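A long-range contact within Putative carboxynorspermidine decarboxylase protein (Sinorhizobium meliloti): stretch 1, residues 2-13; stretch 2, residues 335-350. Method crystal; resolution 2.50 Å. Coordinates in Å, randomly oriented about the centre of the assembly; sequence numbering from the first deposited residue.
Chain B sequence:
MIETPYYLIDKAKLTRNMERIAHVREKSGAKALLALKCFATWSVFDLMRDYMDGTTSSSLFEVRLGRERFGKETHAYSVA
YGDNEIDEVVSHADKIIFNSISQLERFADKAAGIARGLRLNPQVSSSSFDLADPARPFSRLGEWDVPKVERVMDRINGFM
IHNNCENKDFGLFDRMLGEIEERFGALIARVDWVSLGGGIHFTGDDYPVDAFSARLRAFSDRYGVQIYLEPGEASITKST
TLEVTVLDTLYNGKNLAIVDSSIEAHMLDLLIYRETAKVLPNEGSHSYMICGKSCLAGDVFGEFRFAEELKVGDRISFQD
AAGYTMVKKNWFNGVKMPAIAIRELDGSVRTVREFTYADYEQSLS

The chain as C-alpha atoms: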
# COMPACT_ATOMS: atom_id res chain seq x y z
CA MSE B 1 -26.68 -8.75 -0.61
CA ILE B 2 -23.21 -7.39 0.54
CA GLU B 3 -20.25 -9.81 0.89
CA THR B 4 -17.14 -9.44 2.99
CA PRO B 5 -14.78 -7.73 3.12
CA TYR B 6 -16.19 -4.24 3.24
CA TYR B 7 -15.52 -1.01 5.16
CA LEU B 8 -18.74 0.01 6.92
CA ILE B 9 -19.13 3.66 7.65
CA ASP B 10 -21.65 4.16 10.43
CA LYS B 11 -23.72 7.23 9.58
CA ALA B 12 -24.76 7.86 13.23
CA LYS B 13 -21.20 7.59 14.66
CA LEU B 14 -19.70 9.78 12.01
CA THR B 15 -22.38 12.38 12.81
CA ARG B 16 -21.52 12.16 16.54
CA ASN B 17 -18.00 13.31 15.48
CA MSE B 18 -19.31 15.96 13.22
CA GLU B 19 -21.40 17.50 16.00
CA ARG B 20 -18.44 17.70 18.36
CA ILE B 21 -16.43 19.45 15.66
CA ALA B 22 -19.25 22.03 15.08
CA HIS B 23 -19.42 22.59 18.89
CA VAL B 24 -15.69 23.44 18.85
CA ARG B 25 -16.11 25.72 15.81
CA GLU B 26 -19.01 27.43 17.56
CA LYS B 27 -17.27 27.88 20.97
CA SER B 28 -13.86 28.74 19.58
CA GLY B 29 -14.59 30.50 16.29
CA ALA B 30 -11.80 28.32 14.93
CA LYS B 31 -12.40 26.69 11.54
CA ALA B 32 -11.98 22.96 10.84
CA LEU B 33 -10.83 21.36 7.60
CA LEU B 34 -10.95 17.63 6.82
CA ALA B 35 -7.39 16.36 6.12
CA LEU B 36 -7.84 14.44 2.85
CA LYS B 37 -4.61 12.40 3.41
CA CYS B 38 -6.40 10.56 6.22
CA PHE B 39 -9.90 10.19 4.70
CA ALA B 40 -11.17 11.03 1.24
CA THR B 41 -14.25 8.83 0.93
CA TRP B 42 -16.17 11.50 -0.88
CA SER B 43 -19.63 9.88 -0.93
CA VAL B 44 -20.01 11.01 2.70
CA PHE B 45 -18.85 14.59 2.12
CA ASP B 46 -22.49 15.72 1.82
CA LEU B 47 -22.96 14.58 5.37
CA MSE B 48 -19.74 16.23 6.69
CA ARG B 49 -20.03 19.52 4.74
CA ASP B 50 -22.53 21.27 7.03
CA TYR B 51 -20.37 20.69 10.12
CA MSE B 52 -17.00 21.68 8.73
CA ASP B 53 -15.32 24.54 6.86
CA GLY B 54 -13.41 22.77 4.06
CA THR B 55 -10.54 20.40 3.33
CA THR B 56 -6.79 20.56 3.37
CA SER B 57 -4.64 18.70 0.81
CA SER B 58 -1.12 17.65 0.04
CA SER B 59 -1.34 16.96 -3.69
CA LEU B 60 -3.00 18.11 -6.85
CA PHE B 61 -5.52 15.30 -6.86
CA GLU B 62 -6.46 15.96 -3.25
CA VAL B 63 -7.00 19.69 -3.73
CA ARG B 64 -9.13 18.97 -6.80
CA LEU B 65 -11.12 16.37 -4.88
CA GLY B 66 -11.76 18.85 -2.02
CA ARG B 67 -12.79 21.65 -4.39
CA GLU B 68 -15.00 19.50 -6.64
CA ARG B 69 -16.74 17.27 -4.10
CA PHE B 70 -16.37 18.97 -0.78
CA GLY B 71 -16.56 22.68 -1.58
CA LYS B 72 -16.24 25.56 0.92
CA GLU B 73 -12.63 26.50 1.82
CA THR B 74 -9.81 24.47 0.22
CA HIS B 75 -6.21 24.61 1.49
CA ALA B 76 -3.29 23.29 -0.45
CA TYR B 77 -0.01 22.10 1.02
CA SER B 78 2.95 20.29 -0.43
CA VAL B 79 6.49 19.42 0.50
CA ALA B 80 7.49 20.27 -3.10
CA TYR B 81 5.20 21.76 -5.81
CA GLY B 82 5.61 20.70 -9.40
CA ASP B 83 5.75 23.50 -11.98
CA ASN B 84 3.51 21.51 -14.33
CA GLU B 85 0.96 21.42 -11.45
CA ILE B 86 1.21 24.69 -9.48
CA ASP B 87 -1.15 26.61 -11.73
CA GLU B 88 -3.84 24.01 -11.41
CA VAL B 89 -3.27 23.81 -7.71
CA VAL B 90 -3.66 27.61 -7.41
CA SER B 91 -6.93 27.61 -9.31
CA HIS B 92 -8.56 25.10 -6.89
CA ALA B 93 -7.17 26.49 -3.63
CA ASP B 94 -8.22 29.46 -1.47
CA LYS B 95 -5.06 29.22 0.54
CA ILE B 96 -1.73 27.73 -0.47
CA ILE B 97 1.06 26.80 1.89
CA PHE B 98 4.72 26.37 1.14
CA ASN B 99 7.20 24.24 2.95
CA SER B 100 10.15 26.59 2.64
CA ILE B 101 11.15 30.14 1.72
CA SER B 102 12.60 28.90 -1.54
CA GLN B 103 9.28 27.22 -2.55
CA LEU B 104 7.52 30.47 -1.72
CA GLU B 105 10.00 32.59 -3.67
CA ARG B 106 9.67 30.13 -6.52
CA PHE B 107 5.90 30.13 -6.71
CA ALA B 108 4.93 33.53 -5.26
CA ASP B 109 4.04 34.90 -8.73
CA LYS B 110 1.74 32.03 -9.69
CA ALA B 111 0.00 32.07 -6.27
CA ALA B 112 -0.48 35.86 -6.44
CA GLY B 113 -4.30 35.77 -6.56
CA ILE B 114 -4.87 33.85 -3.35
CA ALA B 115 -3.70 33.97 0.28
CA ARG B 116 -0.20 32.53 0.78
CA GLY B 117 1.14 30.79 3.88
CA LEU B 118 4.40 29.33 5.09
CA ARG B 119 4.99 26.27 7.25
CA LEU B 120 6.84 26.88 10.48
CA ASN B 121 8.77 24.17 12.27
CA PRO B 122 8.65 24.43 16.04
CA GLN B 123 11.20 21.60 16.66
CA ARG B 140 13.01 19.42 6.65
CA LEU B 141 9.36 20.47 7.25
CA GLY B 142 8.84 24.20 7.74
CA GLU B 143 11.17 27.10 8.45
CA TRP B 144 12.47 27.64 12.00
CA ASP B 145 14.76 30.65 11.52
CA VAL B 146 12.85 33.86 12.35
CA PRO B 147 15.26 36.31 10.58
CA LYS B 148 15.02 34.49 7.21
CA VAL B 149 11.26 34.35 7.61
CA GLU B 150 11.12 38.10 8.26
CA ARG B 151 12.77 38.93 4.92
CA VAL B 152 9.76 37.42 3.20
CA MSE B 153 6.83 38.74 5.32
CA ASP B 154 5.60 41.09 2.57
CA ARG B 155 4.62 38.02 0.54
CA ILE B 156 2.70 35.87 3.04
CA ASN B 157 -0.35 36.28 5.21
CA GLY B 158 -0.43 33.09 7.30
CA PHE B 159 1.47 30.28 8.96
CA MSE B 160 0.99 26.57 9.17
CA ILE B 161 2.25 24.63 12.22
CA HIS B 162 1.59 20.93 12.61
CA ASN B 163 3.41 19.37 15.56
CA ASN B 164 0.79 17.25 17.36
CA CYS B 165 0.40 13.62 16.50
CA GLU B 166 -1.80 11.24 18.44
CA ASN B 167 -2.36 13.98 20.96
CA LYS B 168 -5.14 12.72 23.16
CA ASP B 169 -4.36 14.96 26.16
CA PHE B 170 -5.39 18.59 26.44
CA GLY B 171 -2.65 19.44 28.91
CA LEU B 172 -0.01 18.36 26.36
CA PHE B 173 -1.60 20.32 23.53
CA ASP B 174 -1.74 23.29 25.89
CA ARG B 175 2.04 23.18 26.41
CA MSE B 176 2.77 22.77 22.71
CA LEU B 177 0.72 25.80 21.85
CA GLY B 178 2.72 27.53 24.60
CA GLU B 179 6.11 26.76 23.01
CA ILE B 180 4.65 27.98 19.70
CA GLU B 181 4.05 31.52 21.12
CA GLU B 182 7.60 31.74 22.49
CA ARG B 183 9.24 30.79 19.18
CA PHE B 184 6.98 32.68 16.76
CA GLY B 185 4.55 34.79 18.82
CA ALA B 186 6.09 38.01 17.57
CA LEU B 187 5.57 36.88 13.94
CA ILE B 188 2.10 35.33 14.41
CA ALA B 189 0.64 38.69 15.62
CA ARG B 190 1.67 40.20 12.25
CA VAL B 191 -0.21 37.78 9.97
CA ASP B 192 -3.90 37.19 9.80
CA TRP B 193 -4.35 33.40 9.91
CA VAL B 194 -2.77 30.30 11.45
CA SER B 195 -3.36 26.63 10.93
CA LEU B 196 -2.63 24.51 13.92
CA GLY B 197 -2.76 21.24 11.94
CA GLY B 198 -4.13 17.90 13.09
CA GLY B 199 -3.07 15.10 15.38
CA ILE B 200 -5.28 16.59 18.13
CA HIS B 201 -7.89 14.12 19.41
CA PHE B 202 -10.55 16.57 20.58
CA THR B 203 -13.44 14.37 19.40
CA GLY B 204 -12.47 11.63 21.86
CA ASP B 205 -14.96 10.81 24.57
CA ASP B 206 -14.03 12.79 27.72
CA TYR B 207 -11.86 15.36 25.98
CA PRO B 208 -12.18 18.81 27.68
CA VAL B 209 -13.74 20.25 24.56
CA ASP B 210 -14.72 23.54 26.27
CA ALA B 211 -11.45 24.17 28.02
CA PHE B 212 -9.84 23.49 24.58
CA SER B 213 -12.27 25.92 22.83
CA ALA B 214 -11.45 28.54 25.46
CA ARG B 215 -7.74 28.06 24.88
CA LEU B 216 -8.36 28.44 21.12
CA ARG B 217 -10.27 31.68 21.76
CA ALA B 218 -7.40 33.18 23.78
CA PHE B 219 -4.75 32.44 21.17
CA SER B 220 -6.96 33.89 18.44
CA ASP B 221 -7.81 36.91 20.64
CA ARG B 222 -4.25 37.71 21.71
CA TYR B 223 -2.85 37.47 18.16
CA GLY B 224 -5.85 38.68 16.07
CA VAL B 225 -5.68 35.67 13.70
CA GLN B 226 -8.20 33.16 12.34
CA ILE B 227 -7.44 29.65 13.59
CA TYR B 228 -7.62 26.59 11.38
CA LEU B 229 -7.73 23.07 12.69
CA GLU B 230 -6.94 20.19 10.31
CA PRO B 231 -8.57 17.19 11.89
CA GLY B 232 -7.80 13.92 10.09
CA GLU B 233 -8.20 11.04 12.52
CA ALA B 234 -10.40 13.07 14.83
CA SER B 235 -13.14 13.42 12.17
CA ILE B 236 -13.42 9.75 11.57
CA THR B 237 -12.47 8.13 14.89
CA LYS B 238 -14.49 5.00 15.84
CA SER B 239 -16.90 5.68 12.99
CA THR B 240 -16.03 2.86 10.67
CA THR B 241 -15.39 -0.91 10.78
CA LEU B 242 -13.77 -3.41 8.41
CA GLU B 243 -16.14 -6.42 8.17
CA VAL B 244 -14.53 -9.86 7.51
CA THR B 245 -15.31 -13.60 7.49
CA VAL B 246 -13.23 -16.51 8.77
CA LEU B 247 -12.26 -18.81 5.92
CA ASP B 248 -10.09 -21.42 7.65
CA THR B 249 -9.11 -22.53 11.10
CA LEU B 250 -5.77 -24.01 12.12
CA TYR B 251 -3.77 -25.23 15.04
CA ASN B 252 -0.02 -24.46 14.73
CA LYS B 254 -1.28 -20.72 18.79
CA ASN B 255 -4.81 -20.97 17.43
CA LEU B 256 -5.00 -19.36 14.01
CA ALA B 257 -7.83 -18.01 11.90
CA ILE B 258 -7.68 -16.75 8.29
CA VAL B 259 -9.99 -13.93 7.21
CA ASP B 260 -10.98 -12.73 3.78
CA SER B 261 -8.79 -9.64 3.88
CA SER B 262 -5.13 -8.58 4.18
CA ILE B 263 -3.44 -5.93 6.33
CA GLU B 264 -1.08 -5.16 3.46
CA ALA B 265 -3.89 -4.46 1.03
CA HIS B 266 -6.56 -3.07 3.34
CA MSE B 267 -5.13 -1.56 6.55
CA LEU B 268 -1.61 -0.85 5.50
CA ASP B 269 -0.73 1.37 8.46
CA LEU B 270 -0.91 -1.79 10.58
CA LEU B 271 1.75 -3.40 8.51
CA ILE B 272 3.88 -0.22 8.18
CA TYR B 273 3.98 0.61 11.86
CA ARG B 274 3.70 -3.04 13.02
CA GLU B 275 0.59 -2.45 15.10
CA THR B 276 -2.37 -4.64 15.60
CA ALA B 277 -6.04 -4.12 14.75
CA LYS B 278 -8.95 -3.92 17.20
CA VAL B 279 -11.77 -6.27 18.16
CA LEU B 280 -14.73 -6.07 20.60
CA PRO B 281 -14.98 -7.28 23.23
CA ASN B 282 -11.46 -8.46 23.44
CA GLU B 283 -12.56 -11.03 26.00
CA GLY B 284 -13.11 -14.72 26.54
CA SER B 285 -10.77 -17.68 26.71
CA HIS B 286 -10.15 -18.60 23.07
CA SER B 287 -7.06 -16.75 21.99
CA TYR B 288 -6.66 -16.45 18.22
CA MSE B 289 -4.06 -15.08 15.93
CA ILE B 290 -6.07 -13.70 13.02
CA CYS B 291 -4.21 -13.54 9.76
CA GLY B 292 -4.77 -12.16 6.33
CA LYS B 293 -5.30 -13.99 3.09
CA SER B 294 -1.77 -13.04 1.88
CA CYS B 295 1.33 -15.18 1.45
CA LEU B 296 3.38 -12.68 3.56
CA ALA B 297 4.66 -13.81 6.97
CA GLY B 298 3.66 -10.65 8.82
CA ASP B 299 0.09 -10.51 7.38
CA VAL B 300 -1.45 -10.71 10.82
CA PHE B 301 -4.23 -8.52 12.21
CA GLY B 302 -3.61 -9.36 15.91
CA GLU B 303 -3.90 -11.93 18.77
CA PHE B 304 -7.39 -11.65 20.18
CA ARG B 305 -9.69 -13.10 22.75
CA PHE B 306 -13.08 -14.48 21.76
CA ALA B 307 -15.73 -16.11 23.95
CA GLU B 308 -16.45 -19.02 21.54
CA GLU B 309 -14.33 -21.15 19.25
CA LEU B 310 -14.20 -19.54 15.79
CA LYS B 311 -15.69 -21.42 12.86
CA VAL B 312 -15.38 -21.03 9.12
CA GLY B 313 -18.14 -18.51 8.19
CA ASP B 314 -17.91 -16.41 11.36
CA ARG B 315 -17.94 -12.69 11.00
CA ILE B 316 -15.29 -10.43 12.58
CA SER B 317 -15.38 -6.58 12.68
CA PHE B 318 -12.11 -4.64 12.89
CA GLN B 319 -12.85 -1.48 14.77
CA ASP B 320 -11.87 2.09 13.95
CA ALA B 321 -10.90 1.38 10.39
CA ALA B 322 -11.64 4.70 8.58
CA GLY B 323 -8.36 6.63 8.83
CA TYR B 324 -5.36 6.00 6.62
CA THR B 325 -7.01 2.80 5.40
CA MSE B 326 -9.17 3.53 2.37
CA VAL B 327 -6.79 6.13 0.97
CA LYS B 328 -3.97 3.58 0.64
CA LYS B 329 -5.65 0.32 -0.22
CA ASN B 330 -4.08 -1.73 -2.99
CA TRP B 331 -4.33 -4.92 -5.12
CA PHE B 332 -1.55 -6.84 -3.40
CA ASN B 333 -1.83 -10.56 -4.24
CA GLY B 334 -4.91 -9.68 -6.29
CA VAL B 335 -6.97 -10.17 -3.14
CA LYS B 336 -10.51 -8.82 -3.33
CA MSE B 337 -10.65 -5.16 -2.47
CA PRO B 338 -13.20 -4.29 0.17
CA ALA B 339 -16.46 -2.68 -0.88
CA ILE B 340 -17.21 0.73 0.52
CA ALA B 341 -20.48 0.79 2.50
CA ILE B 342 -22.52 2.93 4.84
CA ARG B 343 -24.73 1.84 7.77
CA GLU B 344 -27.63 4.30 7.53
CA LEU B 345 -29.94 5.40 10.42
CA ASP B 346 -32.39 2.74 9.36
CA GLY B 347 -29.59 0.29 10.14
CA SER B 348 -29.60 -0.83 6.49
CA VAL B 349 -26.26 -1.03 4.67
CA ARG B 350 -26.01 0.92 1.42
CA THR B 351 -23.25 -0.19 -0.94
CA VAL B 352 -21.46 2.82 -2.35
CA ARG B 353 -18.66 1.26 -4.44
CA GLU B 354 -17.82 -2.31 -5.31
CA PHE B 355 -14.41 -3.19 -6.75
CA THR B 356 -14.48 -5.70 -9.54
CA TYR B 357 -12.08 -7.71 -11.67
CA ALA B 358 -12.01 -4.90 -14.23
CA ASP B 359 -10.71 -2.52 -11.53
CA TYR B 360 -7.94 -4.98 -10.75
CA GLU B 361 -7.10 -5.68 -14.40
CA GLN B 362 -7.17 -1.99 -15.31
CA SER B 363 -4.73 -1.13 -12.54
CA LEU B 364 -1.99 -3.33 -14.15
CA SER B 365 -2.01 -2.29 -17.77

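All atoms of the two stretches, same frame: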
# COMPACT_ATOMS: atom_id res chain seq x y z
N ILE B 2 -24.64 -7.74 0.42
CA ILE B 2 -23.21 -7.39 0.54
C ILE B 2 -22.35 -8.53 1.09
O ILE B 2 -22.72 -9.16 2.08
CB ILE B 2 -23.02 -6.10 1.43
N GLU B 3 -21.21 -8.80 0.44
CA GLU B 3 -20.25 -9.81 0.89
C GLU B 3 -19.00 -9.21 1.52
O GLU B 3 -18.61 -8.08 1.22
CB GLU B 3 -19.81 -10.71 -0.27
CG GLU B 3 -20.92 -11.19 -1.17
CD GLU B 3 -20.71 -12.61 -1.63
OE1 GLU B 3 -19.56 -12.94 -2.02
OE2 GLU B 3 -21.68 -13.41 -1.60
N THR B 4 -18.34 -9.96 2.38
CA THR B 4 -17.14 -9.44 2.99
C THR B 4 -15.99 -9.57 1.98
O THR B 4 -16.09 -10.32 1.04
CB THR B 4 -16.82 -10.10 4.34
OG1 THR B 4 -16.79 -11.51 4.20
CG2 THR B 4 -17.88 -9.74 5.34
N PRO B 5 -14.93 -8.78 2.14
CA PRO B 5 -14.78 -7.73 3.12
C PRO B 5 -15.43 -6.45 2.63
O PRO B 5 -15.56 -6.24 1.41
CB PRO B 5 -13.26 -7.55 3.19
CG PRO B 5 -12.76 -7.89 1.84
CD PRO B 5 -13.69 -9.02 1.38
N TYR B 6 -15.83 -5.60 3.56
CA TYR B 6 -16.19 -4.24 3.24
C TYR B 6 -15.90 -3.31 4.44
O TYR B 6 -15.85 -3.77 5.60
CB TYR B 6 -17.66 -4.14 2.78
CG TYR B 6 -18.66 -4.76 3.74
CD1 TYR B 6 -19.23 -4.01 4.76
CD2 TYR B 6 -19.04 -6.08 3.60
CE1 TYR B 6 -20.17 -4.59 5.63
CE2 TYR B 6 -19.96 -6.66 4.47
CZ TYR B 6 -20.51 -5.90 5.49
OH TYR B 6 -21.41 -6.48 6.35
N TYR B 7 -15.67 -2.03 4.14
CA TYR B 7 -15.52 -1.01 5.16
C TYR B 7 -16.92 -0.48 5.40
O TYR B 7 -17.59 -0.07 4.44
CB TYR B 7 -14.66 0.15 4.65
CG TYR B 7 -13.23 -0.18 4.24
CD1 TYR B 7 -12.89 -0.29 2.89
CD2 TYR B 7 -12.21 -0.28 5.19
CE1 TYR B 7 -11.58 -0.56 2.48
CE2 TYR B 7 -10.88 -0.55 4.81
CZ TYR B 7 -10.57 -0.69 3.44
OH TYR B 7 -9.27 -0.97 3.01
N LEU B 8 -17.37 -0.44 6.65
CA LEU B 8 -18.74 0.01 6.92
C LEU B 8 -18.70 1.33 7.66
O LEU B 8 -18.26 1.41 8.80
CB LEU B 8 -19.50 -1.04 7.71
CG LEU B 8 -20.98 -0.80 8.06
CD1 LEU B 8 -21.77 -0.43 6.88
CD2 LEU B 8 -21.61 -2.05 8.70
N ILE B 9 -19.13 2.38 7.00
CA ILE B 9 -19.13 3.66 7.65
C ILE B 9 -20.48 3.87 8.33
O ILE B 9 -21.51 3.91 7.67
CB ILE B 9 -18.85 4.78 6.66
CG1 ILE B 9 -17.43 4.60 6.06
CG2 ILE B 9 -19.06 6.16 7.33
CD1 ILE B 9 -17.26 5.29 4.69
N ASP B 10 -20.44 3.97 9.65
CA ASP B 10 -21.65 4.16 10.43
C ASP B 10 -22.11 5.64 10.42
O ASP B 10 -21.52 6.50 11.07
CB ASP B 10 -21.49 3.63 11.87
CG ASP B 10 -22.79 3.73 12.69
OD1 ASP B 10 -23.45 2.68 12.94
OD2 ASP B 10 -23.20 4.89 13.04
N LYS B 11 -23.20 5.89 9.70
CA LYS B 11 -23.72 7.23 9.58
C LYS B 11 -23.91 7.94 10.95
O LYS B 11 -23.49 9.09 11.14
CB LYS B 11 -25.03 7.22 8.79
CG LYS B 11 -25.29 8.55 8.17
CD LYS B 11 -26.69 8.74 7.81
CE LYS B 11 -26.86 10.17 7.32
NZ LYS B 11 -28.29 10.54 7.26
N ALA B 12 -24.52 7.25 11.91
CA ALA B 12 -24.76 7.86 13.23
C ALA B 12 -23.48 8.21 14.03
O ALA B 12 -23.44 9.22 14.72
CB ALA B 12 -25.72 7.01 14.06
N LYS B 13 -22.45 7.37 13.94
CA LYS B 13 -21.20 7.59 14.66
C LYS B 13 -20.34 8.67 14.03
O LYS B 13 -19.67 9.44 14.74
CB LYS B 13 -20.39 6.30 14.78
CG LYS B 13 -21.00 5.40 15.81
CD LYS B 13 -20.33 4.04 15.78
CE LYS B 13 -21.08 3.09 16.65
NZ LYS B 13 -20.65 1.76 16.20
N VAL B 335 -5.83 -9.97 -4.03
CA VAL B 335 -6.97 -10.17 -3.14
C VAL B 335 -8.09 -9.15 -3.37
O VAL B 335 -7.85 -8.01 -3.76
CB VAL B 335 -6.65 -10.33 -1.61
CG1 VAL B 335 -5.56 -11.35 -1.37
CG2 VAL B 335 -6.32 -9.01 -0.98
N LYS B 336 -9.31 -9.63 -3.19
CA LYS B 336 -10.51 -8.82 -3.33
C LYS B 336 -10.42 -7.54 -2.51
O LYS B 336 -10.07 -7.58 -1.34
CB LYS B 336 -11.74 -9.63 -2.90
CG LYS B 336 -12.99 -9.12 -3.60
CD LYS B 336 -14.29 -9.71 -3.08
CE LYS B 336 -15.45 -8.96 -3.72
NZ LYS B 336 -16.60 -8.99 -2.76
N MSE B 337 -10.70 -6.42 -3.15
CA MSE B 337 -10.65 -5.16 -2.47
C MSE B 337 -11.97 -4.90 -1.73
O MSE B 337 -13.04 -5.21 -2.23
CB MSE B 337 -10.34 -4.06 -3.48
CG MSE B 337 -10.01 -2.71 -2.84
SE MSE B 337 -9.55 -1.46 -4.23
CE MSE B 337 -7.63 -1.84 -4.34
N PRO B 338 -11.92 -4.32 -0.52
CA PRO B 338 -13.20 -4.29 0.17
C PRO B 338 -14.15 -3.26 -0.40
O PRO B 338 -13.73 -2.18 -0.79
CB PRO B 338 -12.82 -3.95 1.62
CG PRO B 338 -11.35 -4.37 1.77
CD PRO B 338 -10.78 -4.09 0.40
N ALA B 339 -15.42 -3.61 -0.46
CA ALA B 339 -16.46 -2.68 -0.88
C ALA B 339 -16.49 -1.52 0.08
O ALA B 339 -16.05 -1.63 1.22
CB ALA B 339 -17.88 -3.40 -0.93
N ILE B 340 -17.03 -0.40 -0.36
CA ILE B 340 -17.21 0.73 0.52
C ILE B 340 -18.70 0.80 0.80
O ILE B 340 -19.50 0.84 -0.14
CB ILE B 340 -16.68 2.05 -0.12
CG1 ILE B 340 -15.16 1.98 -0.33
CG2 ILE B 340 -17.08 3.28 0.71
CD1 ILE B 340 -14.54 3.31 -1.00
N ALA B 341 -19.06 0.78 2.08
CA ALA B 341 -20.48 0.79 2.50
C ALA B 341 -20.79 1.65 3.71
O ALA B 341 -19.93 1.95 4.53
CB ALA B 341 -20.98 -0.60 2.70
N ILE B 342 -22.03 2.08 3.76
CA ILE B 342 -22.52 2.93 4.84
C ILE B 342 -23.66 2.25 5.61
O ILE B 342 -24.62 1.76 4.98
CB ILE B 342 -23.07 4.24 4.23
CG1 ILE B 342 -21.91 4.99 3.55
CG2 ILE B 342 -23.80 5.07 5.29
CD1 ILE B 342 -22.32 6.26 2.80
N ARG B 343 -23.56 2.19 6.94
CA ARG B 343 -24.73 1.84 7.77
C ARG B 343 -25.58 3.09 7.95
O ARG B 343 -25.13 4.04 8.58
CB ARG B 343 -24.32 1.26 9.13
CG ARG B 343 -25.48 0.56 9.87
CD ARG B 343 -25.17 0.25 11.32
NE ARG B 343 -24.52 -1.06 11.49
CZ ARG B 343 -23.23 -1.25 11.80
NH1 ARG B 343 -22.40 -0.22 12.00
NH2 ARG B 343 -22.75 -2.50 11.92
N GLU B 344 -26.77 3.12 7.39
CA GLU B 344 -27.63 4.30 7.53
C GLU B 344 -28.40 4.26 8.87
O GLU B 344 -28.26 3.31 9.65
CB GLU B 344 -28.61 4.46 6.36
CG GLU B 344 -28.06 4.23 4.96
CD GLU B 344 -27.70 5.50 4.17
OE1 GLU B 344 -27.27 6.51 4.77
OE2 GLU B 344 -27.81 5.48 2.93
N LEU B 345 -29.20 5.28 9.13
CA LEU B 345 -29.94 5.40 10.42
C LEU B 345 -30.93 4.27 10.70
O LEU B 345 -30.94 3.69 11.78
CB LEU B 345 -30.58 6.79 10.53
CG LEU B 345 -29.52 7.90 10.46
CD1 LEU B 345 -30.17 9.24 10.26
CD2 LEU B 345 -28.61 7.89 11.68
N ASP B 346 -31.81 4.03 9.74
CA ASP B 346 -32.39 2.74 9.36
C ASP B 346 -31.67 1.50 9.92
O ASP B 346 -32.30 0.56 10.40
CB ASP B 346 -32.23 2.65 7.83
CG ASP B 346 -33.48 2.17 7.12
OD1 ASP B 346 -34.52 1.97 7.78
OD2 ASP B 346 -33.42 2.02 5.88
N GLY B 347 -30.35 1.48 9.80
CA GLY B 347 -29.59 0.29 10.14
C GLY B 347 -29.27 -0.54 8.91
O GLY B 347 -28.43 -1.45 8.99
N SER B 348 -29.95 -0.24 7.80
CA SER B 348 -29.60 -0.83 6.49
C SER B 348 -28.18 -0.44 6.07
O SER B 348 -27.68 0.62 6.47
CB SER B 348 -30.60 -0.42 5.40
OG SER B 348 -30.89 0.98 5.42
N VAL B 349 -27.54 -1.32 5.29
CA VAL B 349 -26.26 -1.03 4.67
C VAL B 349 -26.44 -0.70 3.18
O VAL B 349 -27.03 -1.44 2.42
CB VAL B 349 -25.26 -2.21 4.89
N ARG B 350 -25.97 0.48 2.79
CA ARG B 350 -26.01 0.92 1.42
C ARG B 350 -24.63 0.62 0.85
O ARG B 350 -23.61 0.90 1.49
CB ARG B 350 -26.28 2.43 1.40
CG ARG B 350 -26.23 3.09 0.01
CD ARG B 350 -25.91 4.61 0.05
NE ARG B 350 -25.27 5.03 -1.21
CZ ARG B 350 -24.84 6.27 -1.52
NH1 ARG B 350 -24.95 7.30 -0.67
NH2 ARG B 350 -24.28 6.50 -2.70
O HOH W 1 -19.25 0.68 11.13
O HOH W 2 -25.52 4.69 11.60

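The salt bridge between D10 and R343 is the one salt bridge across the stretches. R343 NH1 donates to D10 OD1 at 3.2 Å. The carboxylate lies at the edge of the guanidinium, near its plane, while L8 CD2 sits over one face.

D10 also caps the helix that follows: K13 N donates to D10 OD2 at 2.7 Å.

Strands 6-10 and 339-343 run parallel, joined by a ladder of backbone hydrogen bonds. A339 N donates to P5 O (3.2 Å), and Y7 N to A339 O (3.0 Å). A341 N donates to Y7 O (2.9 Å), and I9 N to A341 O (2.6 Å). R343 N then reaches I9 O (2.8 Å), and K11 N closes the ladder on R343 O (2.9 Å). Water 2 links A12 N (2.8 Å) to R343 O (3.1 Å).

Y6, L8, A339 and A341 share one face of the sheet. The small alanines leave room there: Y6 CB meets A339 CB at 3.8 Å, and L8 CD1 lies 4.3 Å from A341 CB.

Y7, I9, I340 and I342 line the other face, all buried, where apolar bulk suits. Y7 CE1 packs on P338 CB at 3.7 Å. At the ends, P5 CG meets P338 CG, and A12 CB meets L345 CD2, both at 3.8 Å. The contact buries 1046 Å² in total.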